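Local coordinates for protein iminosuccinate reductase (Paracoccus denitrificans, PDB 6RQA) that catalyses the NADH-dependent reduction of iminosuccinate to L-aspartate, regenerating the amino donor of the beta-hydroxyaspartate cycle in glyoxylate assimilation, at residues A[129-140]-A[159-170]; A[260-269]-A[283-294]. All blocks are in the same frame, centred on the assembly; numbering follows the deposited sequence.

Contact 1 (A[129-140]-A[159-170]). With NAD (nicotinamide-adenine-dinucleotide), chain C.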
loop_
_atom_site.group_PDB
_atom_site.type_symbol
_atom_site.label_atom_id
_atom_site.label_comp_id
_atom_site.label_asym_id
_atom_site.label_seq_id
_atom_site.Cartn_x
_atom_site.Cartn_y
_atom_site.Cartn_z
ATOM N N ALA A 129 -3.647 -7.600 17.374
ATOM C CA ALA A 129 -3.749 -7.544 18.829
ATOM C C ALA A 129 -2.577 -8.253 19.494
ATOM O O ALA A 129 -2.083 -7.809 20.537
ATOM C CB ALA A 129 -5.075 -8.151 19.288
ATOM N N LEU A 130 -2.109 -9.351 18.899
ATOM C CA LEU A 130 -1.008 -10.105 19.491
ATOM C C LEU A 130 0.298 -9.319 19.439
ATOM O O LEU A 130 1.000 -9.204 20.451
ATOM C CB LEU A 130 -0.857 -11.453 18.790
ATOM C CG LEU A 130 -1.934 -12.487 19.119
ATOM C CD1 LEU A 130 -1.699 -13.762 18.333
ATOM C CD2 LEU A 130 -1.967 -12.770 20.615
ATOM N N ARG A 131 0.649 -8.774 18.268
ATOM C CA ARG A 131 1.909 -8.040 18.173
ATOM C C ARG A 131 1.853 -6.729 18.948
ATOM O O ARG A 131 2.887 -6.257 19.435
ATOM C CB ARG A 131 2.289 -7.795 16.707
ATOM C CG ARG A 131 1.271 -7.041 15.851
ATOM C CD ARG A 131 1.422 -5.530 15.952
ATOM N NE ARG A 131 0.856 -4.843 14.797
ATOM C CZ ARG A 131 0.611 -3.538 14.749
ATOM N NH1 ARG A 131 0.102 -2.997 13.651
ATOM N NH2 ARG A 131 0.863 -2.775 15.804
ATOM N N THR A 132 0.664 -6.132 19.074
ATOM C CA THR A 132 0.524 -4.940 19.905
ATOM C C THR A 132 0.769 -5.270 21.370
ATOM O O THR A 132 1.460 -4.525 22.075
ATOM C CB THR A 132 -0.864 -4.325 19.720
ATOM O OG1 THR A 132 -1.113 -4.110 18.326
ATOM C CG2 THR A 132 -0.962 -2.997 20.454
ATOM N N ALA A 133 0.213 -6.386 21.842
ATOM C CA ALA A 133 0.484 -6.826 23.205
ATOM C C ALA A 133 1.941 -7.240 23.368
ATOM O O ALA A 133 2.538 -7.027 24.430
ATOM C CB ALA A 133 -0.451 -7.976 23.576
ATOM N N ALA A 134 2.531 -7.830 22.327
ATOM C CA ALA A 134 3.937 -8.206 22.399
ATOM C C ALA A 134 4.830 -6.975 22.485
ATOM O O ALA A 134 5.806 -6.964 23.245
ATOM C CB ALA A 134 4.314 -9.065 21.194
ATOM N N ALA A 135 4.507 -5.927 21.723
ATOM C CA ALA A 135 5.299 -4.702 21.773
ATOM C C ALA A 135 5.293 -4.098 23.171
ATOM O O ALA A 135 6.338 -3.669 23.674
ATOM C CB ALA A 135 4.775 -3.694 20.748
ATOM N N SER A 136 4.126 -4.061 23.817
ATOM C CA SER A 136 4.057 -3.548 25.181
ATOM C C SER A 136 4.836 -4.433 26.146
ATOM O O SER A 136 5.459 -3.934 27.089
ATOM C CB SER A 136 2.598 -3.428 25.621
ATOM O OG SER A 136 2.507 -2.937 26.947
ATOM N N ALA A 137 4.817 -5.750 25.924
ATOM C CA ALA A 137 5.544 -6.657 26.805
ATOM C C ALA A 137 7.052 -6.501 26.656
ATOM O O ALA A 137 7.790 -6.673 27.634
ATOM C CB ALA A 137 5.125 -8.102 26.533
ATOM N N VAL A 138 7.528 -6.180 25.450
ATOM C CA VAL A 138 8.957 -5.953 25.253
ATOM C C VAL A 138 9.414 -4.736 26.046
ATOM O O VAL A 138 10.462 -4.763 26.705
ATOM C CB VAL A 138 9.276 -5.809 23.752
ATOM C CG1 VAL A 138 10.718 -5.368 23.553
ATOM C CG2 VAL A 138 9.018 -7.120 23.027
ATOM N N SER A 139 8.634 -3.652 26.003
ATOM C CA SER A 139 8.973 -2.469 26.787
ATOM C C SER A 139 8.961 -2.767 28.279
ATOM O O SER A 139 9.757 -2.194 29.031
ATOM C CB SER A 139 8.005 -1.330 26.470
ATOM O OG SER A 139 6.720 -1.592 27.002
ATOM N N ILE A 140 8.072 -3.657 28.725
ATOM C CA ILE A 140 8.047 -4.039 30.134
ATOM C C ILE A 140 9.333 -4.767 30.506
ATOM O O ILE A 140 9.978 -4.450 31.511
ATOM C CB ILE A 140 6.804 -4.894 30.438
ATOM C CG1 ILE A 140 5.532 -4.056 30.305
ATOM C CG2 ILE A 140 6.898 -5.505 31.829
ATOM C CD1 ILE A 140 4.263 -4.838 30.554
ATOM N N GLN A 159 -8.653 -5.229 23.095
ATOM C CA GLN A 159 -7.238 -5.569 23.152
ATOM C C GLN A 159 -6.669 -5.556 24.565
ATOM O O GLN A 159 -5.548 -6.036 24.762
ATOM C CB GLN A 159 -6.434 -4.617 22.264
ATOM C CG GLN A 159 -6.775 -4.731 20.792
ATOM C CD GLN A 159 -5.821 -3.951 19.917
ATOM O OE1 GLN A 159 -5.048 -3.128 20.404
ATOM N NE2 GLN A 159 -5.865 -4.211 18.616
ATOM N N SER A 160 -7.409 -5.031 25.546
ATOM C CA SER A 160 -6.897 -4.980 26.912
ATOM C C SER A 160 -6.631 -6.373 27.466
ATOM O O SER A 160 -5.713 -6.555 28.276
ATOM C CB SER A 160 -7.875 -4.228 27.816
ATOM O OG SER A 160 -9.117 -4.906 27.896
ATOM N N ALA A 161 -7.420 -7.367 27.048
ATOM C CA ALA A 161 -7.174 -8.735 27.490
ATOM C C ALA A 161 -5.838 -9.249 26.969
ATOM O O ALA A 161 -5.068 -9.868 27.713
ATOM C CB ALA A 161 -8.315 -9.645 27.035
ATOM N N PHE A 162 -5.543 -8.995 25.692
ATOM C CA PHE A 162 -4.268 -9.424 25.127
ATOM C C PHE A 162 -3.101 -8.718 25.805
ATOM O O PHE A 162 -2.042 -9.320 26.021
ATOM C CB PHE A 162 -4.250 -9.169 23.619
ATOM C CG PHE A 162 -5.352 -9.866 22.877
ATOM C CD1 PHE A 162 -5.183 -11.161 22.419
ATOM C CD2 PHE A 162 -6.560 -9.230 22.644
ATOM C CE1 PHE A 162 -6.197 -11.808 21.740
ATOM C CE2 PHE A 162 -7.577 -9.872 21.964
ATOM C CZ PHE A 162 -7.394 -11.162 21.512
ATOM N N GLN A 163 -3.277 -7.442 26.155
ATOM C CA GLN A 163 -2.213 -6.711 26.835
ATOM C C GLN A 163 -1.915 -7.317 28.201
ATOM O O GLN A 163 -0.749 -7.433 28.596
ATOM C CB GLN A 163 -2.593 -5.236 26.974
ATOM C CG GLN A 163 -2.928 -4.543 25.659
ATOM C CD GLN A 163 -1.727 -4.388 24.743
ATOM O OE1 GLN A 163 -0.596 -4.226 25.202
ATOM N NE2 GLN A 163 -1.970 -4.435 23.438
ATOM N N MET A 164 -2.956 -7.721 28.932
ATOM C CA MET A 164 -2.746 -8.275 30.266
ATOM C C MET A 164 -2.082 -9.646 30.199
ATOM O O MET A 164 -1.199 -9.953 31.010
ATOM C CB MET A 164 -4.076 -8.356 31.018
ATOM C CG MET A 164 -3.931 -8.725 32.488
ATOM S SD MET A 164 -5.505 -8.839 33.363
ATOM C CE MET A 164 -6.152 -7.191 33.115
ATOM N N ARG A 165 -2.489 -10.481 29.241
ATOM C CA ARG A 165 -1.885 -11.804 29.117
ATOM C C ARG A 165 -0.415 -11.709 28.727
ATOM O O ARG A 165 0.423 -12.442 29.266
ATOM C CB ARG A 165 -2.658 -12.646 28.100
ATOM C CG ARG A 165 -3.956 -13.228 28.637
ATOM C CD ARG A 165 -4.541 -14.258 27.682
ATOM N NE ARG A 165 -5.203 -13.642 26.536
ATOM C CZ ARG A 165 -6.510 -13.410 26.469
ATOM N NH1 ARG A 165 -7.299 -13.746 27.480
ATOM N NH2 ARG A 165 -7.030 -12.845 25.387
ATOM N N ALA A 166 -0.080 -10.813 27.797
ATOM C CA ALA A 166 1.311 -10.677 27.379
ATOM C C ALA A 166 2.174 -10.083 28.486
ATOM O O ALA A 166 3.352 -10.436 28.609
ATOM C CB ALA A 166 1.401 -9.824 26.114
ATOM N N ALA A 167 1.607 -9.191 29.300
ATOM C CA ALA A 167 2.375 -8.594 30.387
ATOM C C ALA A 167 2.632 -9.604 31.498
ATOM O O ALA A 167 3.735 -9.654 32.055
ATOM C CB ALA A 167 1.645 -7.367 30.933
ATOM N N ALA A 168 1.628 -10.416 31.833
ATOM C CA ALA A 168 1.805 -11.436 32.858
ATOM C C ALA A 168 2.724 -12.561 32.403
ATOM O O ALA A 168 3.260 -13.285 33.248
ATOM C CB ALA A 168 0.449 -12.009 33.270
ATOM N N ASN A 169 2.916 -12.724 31.093
ATOM C CA ASN A 169 3.779 -13.785 30.590
ATOM C C ASN A 169 5.253 -13.403 30.650
ATOM O O ASN A 169 6.109 -14.281 30.806
ATOM C CB ASN A 169 3.385 -14.143 29.155
ATOM C CG ASN A 169 4.265 -15.227 28.558
ATOM O OD1 ASN A 169 5.218 -14.941 27.831
ATOM N ND2 ASN A 169 3.949 -16.481 28.862
ATOM N N VAL A 170 5.568 -12.113 30.543
ATOM C CA VAL A 170 6.953 -11.660 30.495
ATOM C C VAL A 170 7.415 -11.255 31.891
ATOM O O VAL A 170 8.608 -11.324 32.208
ATOM C CB VAL A 170 7.120 -10.504 29.489
ATOM C CG1 VAL A 170 6.378 -9.259 29.960
ATOM C CG2 VAL A 170 8.590 -10.206 29.248
HETATM P PA NAD C . -12.081 -0.722 21.887
HETATM O O1A NAD C . -12.977 0.354 21.340
HETATM O O2A NAD C . -12.313 -2.184 22.095
HETATM O O5B NAD C . -12.016 -0.162 23.528
HETATM C C5B NAD C . -11.892 1.206 23.481
HETATM C C4B NAD C . -11.749 1.724 24.889
HETATM O O4B NAD C . -11.449 3.106 24.821
HETATM C C3B NAD C . -13.133 1.584 25.514
HETATM O O3B NAD C . -13.126 0.331 26.118
HETATM C C2B NAD C . -13.136 2.733 26.530
HETATM O O2B NAD C . -12.568 2.363 27.741
HETATM C C1B NAD C . -12.163 3.781 25.854
HETATM N N9A NAD C . -12.912 4.855 25.192
HETATM C C8A NAD C . -13.853 4.798 24.148
HETATM N N7A NAD C . -14.323 5.998 23.808
HETATM C C5A NAD C . -13.657 6.891 24.667
HETATM C C6A NAD C . -13.711 8.303 24.815
HETATM N N6A NAD C . -14.536 9.033 24.013
HETATM N N1A NAD C . -12.936 8.932 25.758
HETATM C C2A NAD C . -12.134 8.128 26.525
HETATM N N3A NAD C . -11.976 6.786 26.498
HETATM C C4A NAD C . -12.770 6.194 25.541
HETATM O O3 NAD C . -10.725 -0.275 21.141
HETATM P PN NAD C . -9.595 -1.386 21.073
HETATM O O1N NAD C . -9.236 -2.190 22.299
HETATM O O2N NAD C . -9.734 -1.809 19.655
HETATM O O5D NAD C . -8.061 -0.502 20.872
HETATM C C5D NAD C . -8.182 0.652 21.586
HETATM C C4D NAD C . -7.101 1.602 21.135
HETATM O O4D NAD C . -5.927 0.830 20.805
HETATM C C3D NAD C . -7.597 2.263 19.814
HETATM O O3D NAD C . -7.406 3.622 19.980
HETATM C C2D NAD C . -6.644 1.678 18.755
HETATM O O2D NAD C . -6.225 2.594 17.801
HETATM C C1D NAD C . -5.410 1.412 19.651
HETATM N N1N NAD C . -4.519 0.379 18.985
HETATM C C2N NAD C . -3.177 0.614 19.059
HETATM C C3N NAD C . -2.292 -0.288 18.471
HETATM C C7N NAD C . -0.843 0.044 18.601
HETATM O O7N NAD C . 0.032 -0.667 18.118
HETATM N N7N NAD C . -0.536 1.191 19.292
HETATM C C4N NAD C . -2.789 -1.415 17.815
HETATM C C5N NAD C . -4.160 -1.627 17.754
HETATM C C6N NAD C . -5.039 -0.714 18.349
#
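A129 lays its CB over one face of the F162 ring, a CH-pi contact with the methyl 4.0 Å from the ring centroid. On the opposite face, toward the rim of the ring, lies NH2 of R165 from the same helix, and L130 CD2 approaches the ring obliquely. Further along, small residues let the two helices come close: A133 CB meets A166 CB at 3.6 Å, and V170 CG1 reaches A137 CB. The axes approach to 8.3 Å at a crossing angle of -41°. Helix 158-170 follows strand 150-154 of the parallel nucleotide-binding sheet, in the manner of a Rossmann fold, and its start faces the NAD diphosphate: Q159 N donates a nearly straight bond (172°) to NAD O1N at 3.2 Å. The Q159 side chain, extended beyond CG, carries its amide to the nicotinamide ring, where OE1 lies 3.2 Å from NAD C6N. An alanine in place of Q159 would keep the backbone bond but would probably open a gap between A129 and the nicotinamide, leaving that ring less firmly positioned. Q163, by contrast, bends at chi2 (-68°), folding its amide against A133 CA and bringing OE1 to 3.3 Å from S136 CB. T132 OG1 bonds to T128 O in its own helix and sits 3.2 Å from NAD C4N.

Contact 2 (A[260-269]-A[283-294])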
loop_
_atom_site.group_PDB
_atom_site.type_symbol
_atom_site.label_atom_id
_atom_site.label_comp_id
_atom_site.label_asym_id
_atom_site.label_seq_id
_atom_site.Cartn_x
_atom_site.Cartn_y
_atom_site.Cartn_z
ATOM N N ILE A 260 11.460 8.964 27.425
ATOM C CA ILE A 260 10.524 8.491 26.412
ATOM C C ILE A 260 11.213 7.515 25.472
ATOM O O ILE A 260 12.341 7.749 25.017
ATOM C CB ILE A 260 9.930 9.681 25.634
ATOM C CG1 ILE A 260 9.197 10.624 26.590
ATOM C CG2 ILE A 260 8.995 9.193 24.543
ATOM C CD1 ILE A 260 8.691 11.883 25.929
ATOM N N PHE A 261 10.527 6.412 25.178
ATOM C CA PHE A 261 10.948 5.452 24.169
ATOM C C PHE A 261 9.780 5.192 23.228
ATOM O O PHE A 261 8.616 5.388 23.584
ATOM C CB PHE A 261 11.428 4.137 24.803
ATOM C CG PHE A 261 12.563 4.308 25.770
ATOM C CD1 PHE A 261 12.319 4.579 27.107
ATOM C CD2 PHE A 261 13.877 4.201 25.343
ATOM C CE1 PHE A 261 13.364 4.739 28.000
ATOM C CE2 PHE A 261 14.926 4.360 26.231
ATOM C CZ PHE A 261 14.668 4.629 27.561
ATOM N N THR A 262 10.098 4.754 22.012
ATOM C CA THR A 262 9.064 4.509 21.014
ATOM C C THR A 262 9.574 3.493 20.004
ATOM O O THR A 262 10.739 3.088 20.027
ATOM C CB THR A 262 8.645 5.804 20.309
ATOM O OG1 THR A 262 7.497 5.552 19.490
ATOM C CG2 THR A 262 9.772 6.317 19.428
ATOM N N ASP A 263 8.673 3.083 19.111
ATOM C CA ASP A 263 9.016 2.179 18.019
ATOM C C ASP A 263 9.467 2.933 16.773
ATOM O O ASP A 263 10.467 2.559 16.151
ATOM C CB ASP A 263 7.820 1.279 17.689
ATOM C CG ASP A 263 6.508 2.042 17.626
ATOM O OD1 ASP A 263 6.538 3.289 17.542
ATOM O OD2 ASP A 263 5.442 1.392 17.671
ATOM N N GLU A 264 8.750 3.990 16.403
ATOM C CA GLU A 264 9.118 4.847 15.283
ATOM C C GLU A 264 9.037 6.292 15.752
ATOM O O GLU A 264 7.951 6.774 16.093
ATOM C CB GLU A 264 8.201 4.613 14.078
ATOM C CG GLU A 264 8.671 5.278 12.795
ATOM C CD GLU A 264 9.935 4.648 12.239
ATOM O OE1 GLU A 264 10.204 3.469 12.552
ATOM O OE2 GLU A 264 10.663 5.333 11.491
ATOM N N VAL A 265 10.184 6.975 15.777
ATOM C CA VAL A 265 10.228 8.343 16.291
ATOM C C VAL A 265 9.412 9.280 15.412
ATOM O O VAL A 265 8.812 10.243 15.906
ATOM C CB VAL A 265 11.690 8.816 16.419
ATOM C CG1 VAL A 265 11.757 10.170 17.112
ATOM C CG2 VAL A 265 12.522 7.783 17.168
ATOM N N ALA A 266 9.373 9.017 14.103
ATOM C CA ALA A 266 8.599 9.860 13.199
ATOM C C ALA A 266 7.108 9.778 13.502
ATOM O O ALA A 266 6.408 10.797 13.481
ATOM C CB ALA A 266 8.878 9.466 11.749
ATOM N N GLN A 267 6.604 8.575 13.786
ATOM C CA GLN A 267 5.189 8.423 14.106
ATOM C C GLN A 267 4.873 8.862 15.529
ATOM O O GLN A 267 3.765 9.342 15.792
ATOM C CB GLN A 267 4.753 6.970 13.901
ATOM C CG GLN A 267 4.996 6.437 12.497
ATOM C CD GLN A 267 4.514 5.008 12.323
ATOM O OE1 GLN A 267 3.705 4.514 13.108
ATOM N NE2 GLN A 267 5.015 4.336 11.292
ATOM N N SER A 268 5.826 8.713 16.453
ATOM C CA SER A 268 5.576 9.074 17.845
ATOM C C SER A 268 5.293 10.564 17.992
ATOM O O SER A 268 4.409 10.963 18.759
ATOM C CB SER A 268 6.765 8.668 18.714
ATOM O OG SER A 268 6.602 9.134 20.043
ATOM N N VAL A 269 6.034 11.404 17.263
ATOM C CA VAL A 269 5.866 12.852 17.374
ATOM C C VAL A 269 4.682 13.380 16.581
ATOM O O VAL A 269 4.278 14.531 16.788
ATOM C CB VAL A 269 7.139 13.587 16.913
ATOM C CG1 VAL A 269 8.334 13.147 17.743
ATOM C CG2 VAL A 269 7.387 13.336 15.434
ATOM N N ILE A 283 8.740 19.121 24.745
ATOM C CA ILE A 283 9.837 18.236 24.375
ATOM C C ILE A 283 10.168 18.451 22.904
ATOM O O ILE A 283 9.397 19.045 22.148
ATOM C CB ILE A 283 9.509 16.748 24.624
ATOM C CG1 ILE A 283 8.285 16.332 23.804
ATOM C CG2 ILE A 283 9.287 16.481 26.107
ATOM C CD1 ILE A 283 7.989 14.853 23.854
ATOM N N ARG A 284 11.334 17.952 22.507
ATOM C CA ARG A 284 11.759 17.938 21.119
ATOM C C ARG A 284 11.982 16.497 20.680
ATOM O O ARG A 284 12.216 15.607 21.501
ATOM C CB ARG A 284 13.030 18.774 20.912
ATOM C CG ARG A 284 14.106 18.554 21.964
ATOM C CD ARG A 284 15.277 19.501 21.749
ATOM N NE ARG A 284 16.348 19.287 22.718
ATOM C CZ ARG A 284 16.439 19.918 23.885
ATOM N NH1 ARG A 284 17.449 19.660 24.704
ATOM N NH2 ARG A 284 15.520 20.809 24.233
ATOM N N GLU A 285 11.904 16.272 19.364
ATOM C CA GLU A 285 11.911 14.906 18.849
ATOM C C GLU A 285 13.224 14.182 19.120
ATOM O O GLU A 285 13.238 12.946 19.153
ATOM C CB GLU A 285 11.614 14.896 17.347
ATOM C CG GLU A 285 12.724 15.448 16.472
ATOM C CD GLU A 285 12.736 14.818 15.091
ATOM O OE1 GLU A 285 12.603 13.579 15.003
ATOM O OE2 GLU A 285 12.872 15.559 14.095
ATOM N N ASP A 286 14.273 14.929 19.450
ATOM C CA ASP A 286 15.566 14.245 19.690
ATOM C C ASP A 286 15.593 13.712 21.111
ATOM O O ASP A 286 16.466 12.959 21.439
ATOM C CB ASP A 286 16.783 15.062 19.258
ATOM C CG ASP A 286 16.714 16.527 19.603
ATOM O OD1 ASP A 286 16.706 17.326 18.674
ATOM O OD2 ASP A 286 16.719 16.845 20.790
ATOM N N GLN A 287 14.641 14.126 21.916
ATOM C CA GLN A 287 14.500 13.585 23.261
ATOM C C GLN A 287 13.652 12.321 23.299
ATOM O O GLN A 287 13.403 11.791 24.387
ATOM C CB GLN A 287 13.894 14.639 24.193
ATOM C CG GLN A 287 14.785 15.847 24.427
ATOM C CD GLN A 287 14.108 16.912 25.266
ATOM O OE1 GLN A 287 12.881 17.000 25.307
ATOM N NE2 GLN A 287 14.908 17.726 25.945
ATOM N N VAL A 288 13.206 11.833 22.148
ATOM C CA VAL A 288 12.377 10.637 22.056
ATOM C C VAL A 288 13.280 9.480 21.648
ATOM O O VAL A 288 13.777 9.437 20.517
ATOM C CB VAL A 288 11.222 10.828 21.064
ATOM C CG1 VAL A 288 10.424 9.545 20.923
ATOM C CG2 VAL A 288 10.325 11.972 21.513
ATOM N N GLY A 289 13.493 8.539 22.564
ATOM C CA GLY A 289 14.368 7.415 22.313
ATOM C C GLY A 289 13.689 6.297 21.546
ATOM O O GLY A 289 12.532 6.382 21.134
ATOM N N GLU A 290 14.443 5.219 21.351
ATOM C CA GLU A 290 13.971 4.037 20.641
ATOM C C GLU A 290 14.037 2.838 21.572
ATOM O O GLU A 290 15.091 2.555 22.151
ATOM C CB GLU A 290 14.806 3.774 19.385
ATOM C CG GLU A 290 14.800 4.911 18.378
ATOM C CD GLU A 290 15.672 4.622 17.171
ATOM O OE1 GLU A 290 16.212 3.499 17.081
ATOM O OE2 GLU A 290 15.818 5.517 16.312
ATOM N N LEU A 291 12.909 2.136 21.715
ATOM C CA LEU A 291 12.887 0.938 22.547
ATOM C C LEU A 291 13.840 -0.121 22.009
ATOM O O LEU A 291 14.475 -0.847 22.783
ATOM C CB LEU A 291 11.467 0.383 22.637
ATOM C CG LEU A 291 11.320 -0.927 23.416
ATOM C CD1 LEU A 291 11.730 -0.737 24.869
ATOM C CD2 LEU A 291 9.905 -1.467 23.321
ATOM N N GLY A 292 13.957 -0.219 20.683
ATOM C CA GLY A 292 14.849 -1.204 20.095
ATOM C C GLY A 292 16.302 -1.001 20.473
ATOM O O GLY A 292 17.057 -1.971 20.589
ATOM N N ALA A 293 16.720 0.254 20.661
ATOM C CA ALA A 293 18.092 0.514 21.082
ATOM C C ALA A 293 18.365 -0.057 22.467
ATOM O O ALA A 293 19.504 -0.437 22.769
ATOM C CB ALA A 293 18.378 2.015 21.057
ATOM N N VAL A 294 17.341 -0.125 23.319
ATOM C CA VAL A 294 17.493 -0.792 24.607
ATOM C C VAL A 294 17.601 -2.298 24.413
ATOM O O VAL A 294 18.374 -2.976 25.102
ATOM C CB VAL A 294 16.323 -0.425 25.538
ATOM C CG1 VAL A 294 16.519 -1.041 26.914
ATOM C CG2 VAL A 294 16.178 1.084 25.635
#
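The F261 ring meets the 283-294 segment partly through its edge, with E290 O and L291 N near the ring plane and E290 O 3.8 Å from F261 CD2. V294 CG2 stands 3.6 Å from F261 CE2, neither squarely over the face nor at the edge, its side chain running roughly perpendicular to that of F261. Beyond the segments, F261 also touches L143 of helix 125-143.

Strands 259-262 and 288-290 run side by side at the end of the parallel sheet, the latter as its outermost strand within the chain. Their pairing is loose: G289 N bonds to I260 O at 2.8 Å from above the carbonyl plane, T262 N reaches G289 O weakly, and L291 N gives T262 O a straighter bond (167°) as the chain turns toward the helix.

On the sheet face bearing I260, T262 and V288, V288 packs against helix 265-270. V288 CG1, anti to the backbone N (chi1 177°), lies 3.6 Å from T262 CG2 and also meets I260 CG2, while V265 CG1 packs on V288 CB. I260 and I283 meet tip to tip through their CD1 atoms at 3.7 Å. V269 CG1 rests on E285 CB, at the exposed end of the contact.

The polar ends turn elsewhere, T262 OG1 and S268 OG to D311 and the E290 carboxylate to R53. With those polar groups paired elsewhere, the junction probably depends on backbone register and aliphatic fit rather than on charge.

The pair illustrates how chemistry follows position in a nucleotide-binding fold. The centre of contact 1 lies about 7 Å, and that of contact 2 about 15 Å, from the centre of the chain; the first is buried, the second only partly. Contact 1 joins two helices, contact 2 the outermost strand of the parallel sheet, its neighbour and the helices that follow; they share no element. With no hydrogen bond between its segments, contact 1 brings its helices close through alanines, flanked by an aromatic ring and a folded glutamine, whereas contact 2 combines backbone bonding with aliphatic packing and has the exposed E285 at one end. They touch where L291 CD2 packs 3.7 Å from S139 CB.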